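Local coordinates for maternal effect protein oskar (Drosophila melanogaster, PDB 5A4A), which binds RNA through its SGNH-hydrolase-like OSK domain and induces the Drosophila germline, probably as part of germ plasm, at residues R114-G126 with C149-I162. Sequence-based numbering, arbitrary orientation.
Sequences RLVPILTNLAPLG and CCHLKVIDIHSCLI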
loop_
_atom_site.group_PDB
_atom_site.type_symbol
_atom_site.label_atom_id
_atom_site.label_comp_id
_atom_site.label_asym_id
_atom_site.label_seq_id
_atom_site.Cartn_x
_atom_site.Cartn_y
_atom_site.Cartn_z
ATOM N N ARG A 114 -8.915 0.944 17.118
ATOM C CA ARG A 114 -8.020 0.006 17.805
ATOM C C ARG A 114 -7.354 -0.985 16.844
ATOM O O ARG A 114 -7.146 -2.152 17.176
ATOM C CB ARG A 114 -8.756 -0.705 18.944
ATOM C CG ARG A 114 -9.380 0.269 19.929
ATOM C CD ARG A 114 -10.391 -0.425 20.823
ATOM N NE ARG A 114 -11.455 -1.051 20.038
ATOM C CZ ARG A 114 -12.585 -0.444 19.679
ATOM N NH1 ARG A 114 -12.813 0.812 20.041
ATOM N NH2 ARG A 114 -13.492 -1.097 18.962
ATOM N N LEU A 115 -7.016 -0.500 15.650
ATOM C CA LEU A 115 -6.224 -1.264 14.689
ATOM C C LEU A 115 -4.817 -0.688 14.669
ATOM O O LEU A 115 -4.640 0.528 14.561
ATOM C CB LEU A 115 -6.849 -1.163 13.292
ATOM C CG LEU A 115 -8.294 -1.654 13.229
ATOM C CD1 LEU A 115 -8.879 -1.391 11.843
ATOM C CD2 LEU A 115 -8.358 -3.127 13.576
ATOM N N VAL A 116 -3.805 -1.546 14.769
ATOM C CA VAL A 116 -2.431 -1.051 14.868
ATOM C C VAL A 116 -1.743 -1.062 13.514
ATOM O O VAL A 116 -1.559 -2.121 12.932
ATOM C CB VAL A 116 -1.599 -1.922 15.822
ATOM C CG1 VAL A 116 -0.214 -1.318 16.019
ATOM C CG2 VAL A 116 -2.317 -2.090 17.167
ATOM N N PRO A 117 -1.345 0.119 13.007
ATOM C CA PRO A 117 -0.647 0.138 11.719
ATOM C C PRO A 117 0.821 -0.221 11.879
ATOM O O PRO A 117 1.474 0.270 12.809
ATOM C CB PRO A 117 -0.769 1.605 11.258
ATOM C CG PRO A 117 -1.416 2.359 12.405
ATOM C CD PRO A 117 -1.457 1.460 13.602
ATOM N N ILE A 118 1.304 -1.099 11.002
ATOM C CA ILE A 118 2.732 -1.293 10.770
ATOM C C ILE A 118 3.009 -0.683 9.406
ATOM O O ILE A 118 2.473 -1.144 8.391
ATOM C CB ILE A 118 3.116 -2.792 10.797
ATOM C CG1 ILE A 118 2.931 -3.363 12.213
ATOM C CG2 ILE A 118 4.563 -2.983 10.337
ATOM C CD1 ILE A 118 2.998 -4.892 12.288
ATOM N N LEU A 119 3.789 0.392 9.374
ATOM C CA LEU A 119 3.939 1.160 8.140
ATOM C C LEU A 119 5.105 0.667 7.290
ATOM O O LEU A 119 6.149 0.298 7.813
ATOM C CB LEU A 119 4.120 2.662 8.425
ATOM C CG LEU A 119 2.958 3.401 9.101
ATOM C CD1 LEU A 119 1.654 3.042 8.434
ATOM C CD2 LEU A 119 2.897 3.111 10.593
ATOM N N THR A 120 4.906 0.634 5.976
ATOM C CA THR A 120 6.042 0.590 5.054
ATOM C C THR A 120 6.035 1.944 4.346
ATOM O O THR A 120 4.967 2.525 4.122
ATOM C CB THR A 120 5.925 -0.537 4.010
ATOM O OG1 THR A 120 4.694 -0.394 3.302
ATOM C CG2 THR A 120 5.953 -1.936 4.672
ATOM N N ASN A 121 7.204 2.455 3.990
ATOM C CA ASN A 121 7.230 3.661 3.178
ATOM C C ASN A 121 7.027 3.306 1.691
ATOM O O ASN A 121 6.780 2.145 1.354
ATOM C CB ASN A 121 8.481 4.523 3.437
ATOM C CG ASN A 121 9.785 3.830 3.058
ATOM O OD1 ASN A 121 9.792 2.748 2.477
ATOM N ND2 ASN A 121 10.901 4.468 3.389
ATOM N N LEU A 122 7.120 4.288 0.811
ATOM C CA LEU A 122 6.799 4.025 -0.597
ATOM C C LEU A 122 8.032 3.642 -1.400
ATOM O O LEU A 122 9.054 4.315 -1.339
ATOM C CB LEU A 122 6.146 5.238 -1.245
ATOM C CG LEU A 122 4.887 5.768 -0.564
ATOM C CD1 LEU A 122 4.221 6.827 -1.443
ATOM C CD2 LEU A 122 3.931 4.607 -0.289
ATOM N N ALA A 123 7.920 2.560 -2.160
ATOM C CA ALA A 123 8.931 2.221 -3.156
ATOM C C ALA A 123 8.995 3.316 -4.219
ATOM O O ALA A 123 8.005 4.006 -4.469
ATOM C CB ALA A 123 8.602 0.864 -3.808
ATOM N N PRO A 124 10.165 3.487 -4.846
ATOM C CA PRO A 124 10.246 4.415 -5.977
ATOM C C PRO A 124 9.267 3.968 -7.067
ATOM O O PRO A 124 9.047 2.768 -7.229
ATOM C CB PRO A 124 11.689 4.248 -6.465
ATOM C CG PRO A 124 12.117 2.894 -5.943
ATOM C CD PRO A 124 11.427 2.759 -4.626
ATOM N N LEU A 125 8.673 4.920 -7.773
ATOM C CA LEU A 125 7.829 4.609 -8.926
ATOM C C LEU A 125 8.739 4.573 -10.146
ATOM O O LEU A 125 9.161 5.618 -10.659
ATOM C CB LEU A 125 6.729 5.664 -9.074
ATOM C CG LEU A 125 5.771 5.731 -7.880
ATOM C CD1 LEU A 125 4.833 6.927 -7.984
ATOM C CD2 LEU A 125 4.971 4.435 -7.758
ATOM N N GLY A 126 9.069 3.361 -10.585
ATOM C CA GLY A 126 10.128 3.166 -11.561
ATOM C C GLY A 126 9.939 3.847 -12.905
ATOM O O GLY A 126 10.913 4.298 -13.513
ATOM N N CYS A 149 4.813 8.806 12.270
ATOM C CA CYS A 149 4.619 7.494 12.879
ATOM C C CYS A 149 5.802 7.134 13.762
ATOM O O CYS A 149 6.217 5.976 13.817
ATOM C CB CYS A 149 4.432 6.426 11.804
ATOM S SG CYS A 149 2.963 6.695 10.779
ATOM N N CYS A 150 6.330 8.131 14.466
ATOM C CA CYS A 150 7.495 7.938 15.326
ATOM C C CYS A 150 7.277 6.926 16.457
ATOM O O CYS A 150 8.239 6.378 16.972
ATOM C CB CYS A 150 7.984 9.273 15.899
ATOM S SG CYS A 150 6.728 10.246 16.728
ATOM N N HIS A 151 6.029 6.671 16.840
ATOM C CA HIS A 151 5.768 5.690 17.896
ATOM C C HIS A 151 5.370 4.330 17.349
ATOM O O HIS A 151 5.098 3.398 18.119
ATOM C CB HIS A 151 4.670 6.199 18.827
ATOM C CG HIS A 151 4.891 7.600 19.293
ATOM N ND1 HIS A 151 5.794 7.922 20.285
ATOM C CD2 HIS A 151 4.324 8.764 18.901
ATOM C CE1 HIS A 151 5.769 9.231 20.486
ATOM N NE2 HIS A 151 4.886 9.762 19.659
ATOM N N LEU A 152 5.314 4.229 16.023
ATOM C CA LEU A 152 4.885 3.005 15.369
ATOM C C LEU A 152 6.039 2.384 14.604
ATOM O O LEU A 152 7.038 3.050 14.313
ATOM C CB LEU A 152 3.711 3.299 14.419
ATOM C CG LEU A 152 2.462 3.874 15.114
ATOM C CD1 LEU A 152 1.449 4.408 14.091
ATOM C CD2 LEU A 152 1.824 2.813 15.996
ATOM N N LYS A 153 5.900 1.112 14.260
ATOM C CA LYS A 153 6.909 0.463 13.441
ATOM C C LYS A 153 6.868 1.013 12.010
ATOM O O LYS A 153 5.818 1.003 11.353
ATOM C CB LYS A 153 6.706 -1.049 13.454
ATOM C CG LYS A 153 7.752 -1.821 12.671
ATOM C CD LYS A 153 9.118 -1.769 13.355
ATOM C CE LYS A 153 10.090 -2.695 12.622
ATOM N NZ LYS A 153 11.407 -2.776 13.324
ATOM N N VAL A 154 8.016 1.497 11.539
ATOM C CA VAL A 154 8.137 2.018 10.184
ATOM C C VAL A 154 9.229 1.269 9.434
ATOM O O VAL A 154 10.380 1.243 9.854
ATOM C CB VAL A 154 8.454 3.525 10.181
ATOM C CG1 VAL A 154 8.699 4.001 8.749
ATOM C CG2 VAL A 154 7.312 4.304 10.841
ATOM N N ILE A 155 8.849 0.651 8.320
ATOM C CA ILE A 155 9.763 -0.168 7.541
ATOM C C ILE A 155 10.152 0.536 6.249
ATOM O O ILE A 155 9.295 0.869 5.428
ATOM C CB ILE A 155 9.104 -1.522 7.219
ATOM C CG1 ILE A 155 8.716 -2.212 8.531
ATOM C CG2 ILE A 155 10.020 -2.396 6.360
ATOM C CD1 ILE A 155 7.884 -3.472 8.347
ATOM N N ASP A 156 11.451 0.747 6.066
ATOM C CA ASP A 156 11.952 1.402 4.864
ATOM C C ASP A 156 12.149 0.373 3.745
ATOM O O ASP A 156 13.166 -0.330 3.703
ATOM C CB ASP A 156 13.248 2.162 5.200
ATOM C CG ASP A 156 14.018 2.629 3.963
ATOM O OD1 ASP A 156 13.432 2.777 2.867
ATOM O OD2 ASP A 156 15.235 2.856 4.099
ATOM N N ILE A 157 11.172 0.278 2.844
ATOM C CA ILE A 157 11.327 -0.566 1.655
ATOM C C ILE A 157 11.907 0.196 0.465
ATOM O O ILE A 157 12.354 -0.413 -0.513
ATOM C CB ILE A 157 9.995 -1.250 1.210
ATOM C CG1 ILE A 157 8.939 -0.211 0.816
ATOM C CG2 ILE A 157 9.471 -2.182 2.305
ATOM C CD1 ILE A 157 7.754 -0.810 0.010
ATOM N N HIS A 158 11.857 1.525 0.534
ATOM C CA HIS A 158 12.368 2.377 -0.539
ATOM C C HIS A 158 13.844 2.089 -0.838
ATOM O O HIS A 158 14.235 1.946 -1.991
ATOM C CB HIS A 158 12.181 3.858 -0.181
ATOM C CG HIS A 158 12.528 4.796 -1.295
ATOM N ND1 HIS A 158 13.789 5.343 -1.444
ATOM C CD2 HIS A 158 11.783 5.293 -2.312
ATOM C CE1 HIS A 158 13.804 6.123 -2.507
ATOM N NE2 HIS A 158 12.599 6.114 -3.054
ATOM N N SER A 159 14.657 1.980 0.211
ATOM C CA SER A 159 16.106 1.832 0.049
ATOM C C SER A 159 16.546 0.592 -0.730
ATOM O O SER A 159 17.540 0.634 -1.459
ATOM C CB SER A 159 16.806 1.875 1.414
ATOM O OG SER A 159 16.676 3.163 1.994
ATOM N N CYS A 160 15.805 -0.504 -0.600
ATOM C CA CYS A 160 16.207 -1.741 -1.261
ATOM C C CYS A 160 16.019 -1.692 -2.778
ATOM O O CYS A 160 16.522 -2.554 -3.489
ATOM C CB CYS A 160 15.494 -2.961 -0.660
ATOM S SG CYS A 160 13.782 -3.258 -1.206
ATOM N N LEU A 161 15.314 -0.677 -3.268
ATOM C CA LEU A 161 15.028 -0.568 -4.698
ATOM C C LEU A 161 15.792 0.582 -5.367
ATOM O O LEU A 161 15.554 0.903 -6.530
ATOM C CB LEU A 161 13.515 -0.438 -4.931
ATOM C CG LEU A 161 12.673 -1.664 -4.547
ATOM C CD1 LEU A 161 11.189 -1.385 -4.672
ATOM C CD2 LEU A 161 13.028 -2.878 -5.398
ATOM N N ILE A 162 16.704 1.203 -4.629
ATOM C CA ILE A 162 17.585 2.215 -5.202
ATOM C C ILE A 162 19.042 1.813 -5.015
ATOM O O ILE A 162 19.375 1.053 -4.101
ATOM C CB ILE A 162 17.342 3.612 -4.595
ATOM C CG1 ILE A 162 17.498 3.564 -3.075
ATOM C CG2 ILE A 162 15.958 4.140 -5.000
ATOM C CD1 ILE A 162 17.422 4.919 -2.405
HETATM O O HOH W 1 3.492 -0.442 14.598
#
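Asn121 holds its CG between its own backbone N and carbonyl carbon (chi1 64°), which turns the amide across to Asp156, Ile157 and His158. His158 has CG trans to its backbone N (chi1 -173°), and its ring edge meets Leu122 O, with CD2 3.1 Å from that oxygen. The two segments carry the neighbouring parallel strands 116-120 and 154-155, linked through helix 132-148 in a beta-alpha-beta unit of the SGNH-hydrolase-like fold. Leu119 N donates to Lys153 O, Ile155 N to Leu119 O, and Asn121 N to Ile155 O. One water extends the ladder, donating to Pro117 O and accepting from Lys153 N. Leu119 and Val154 share one sheet face. There Leu119 CD2 packs on Cys149 SG at 3.6 Å, and Phe103 of helix 96-112 touches both residues. Thr120 and Ile155 lie on the other face; Thr120 OG1 is hydrogen-bonded to Val83 O and Asn84 ND2 of the adjacent strand 80-84.

Beyond the strands the Asn121 amide takes over the pairing. Its OD1 accepts Ile157 N at 2.9 Å and His158 N at 3.1 Å, from opposite faces of the amide plane. Its ND2 gives a nearly straight bond (165°) to Asp156 OD1. With an alanine here, Ile157 N and His158 N would probably lose this acceptor and Asp156 OD1 one of its donors, leaving the loop after Ile155 less fixed. Further on, Ala123 CB meets Leu161 CD1 at 3.5 Å, and Pro124 CD comes close to His158 CD2. Asp156 also closes an Asx motif: OD1 accepts Ser159 N, and the syn lone pair of OD2 takes Ser159 OG at 2.6 Å.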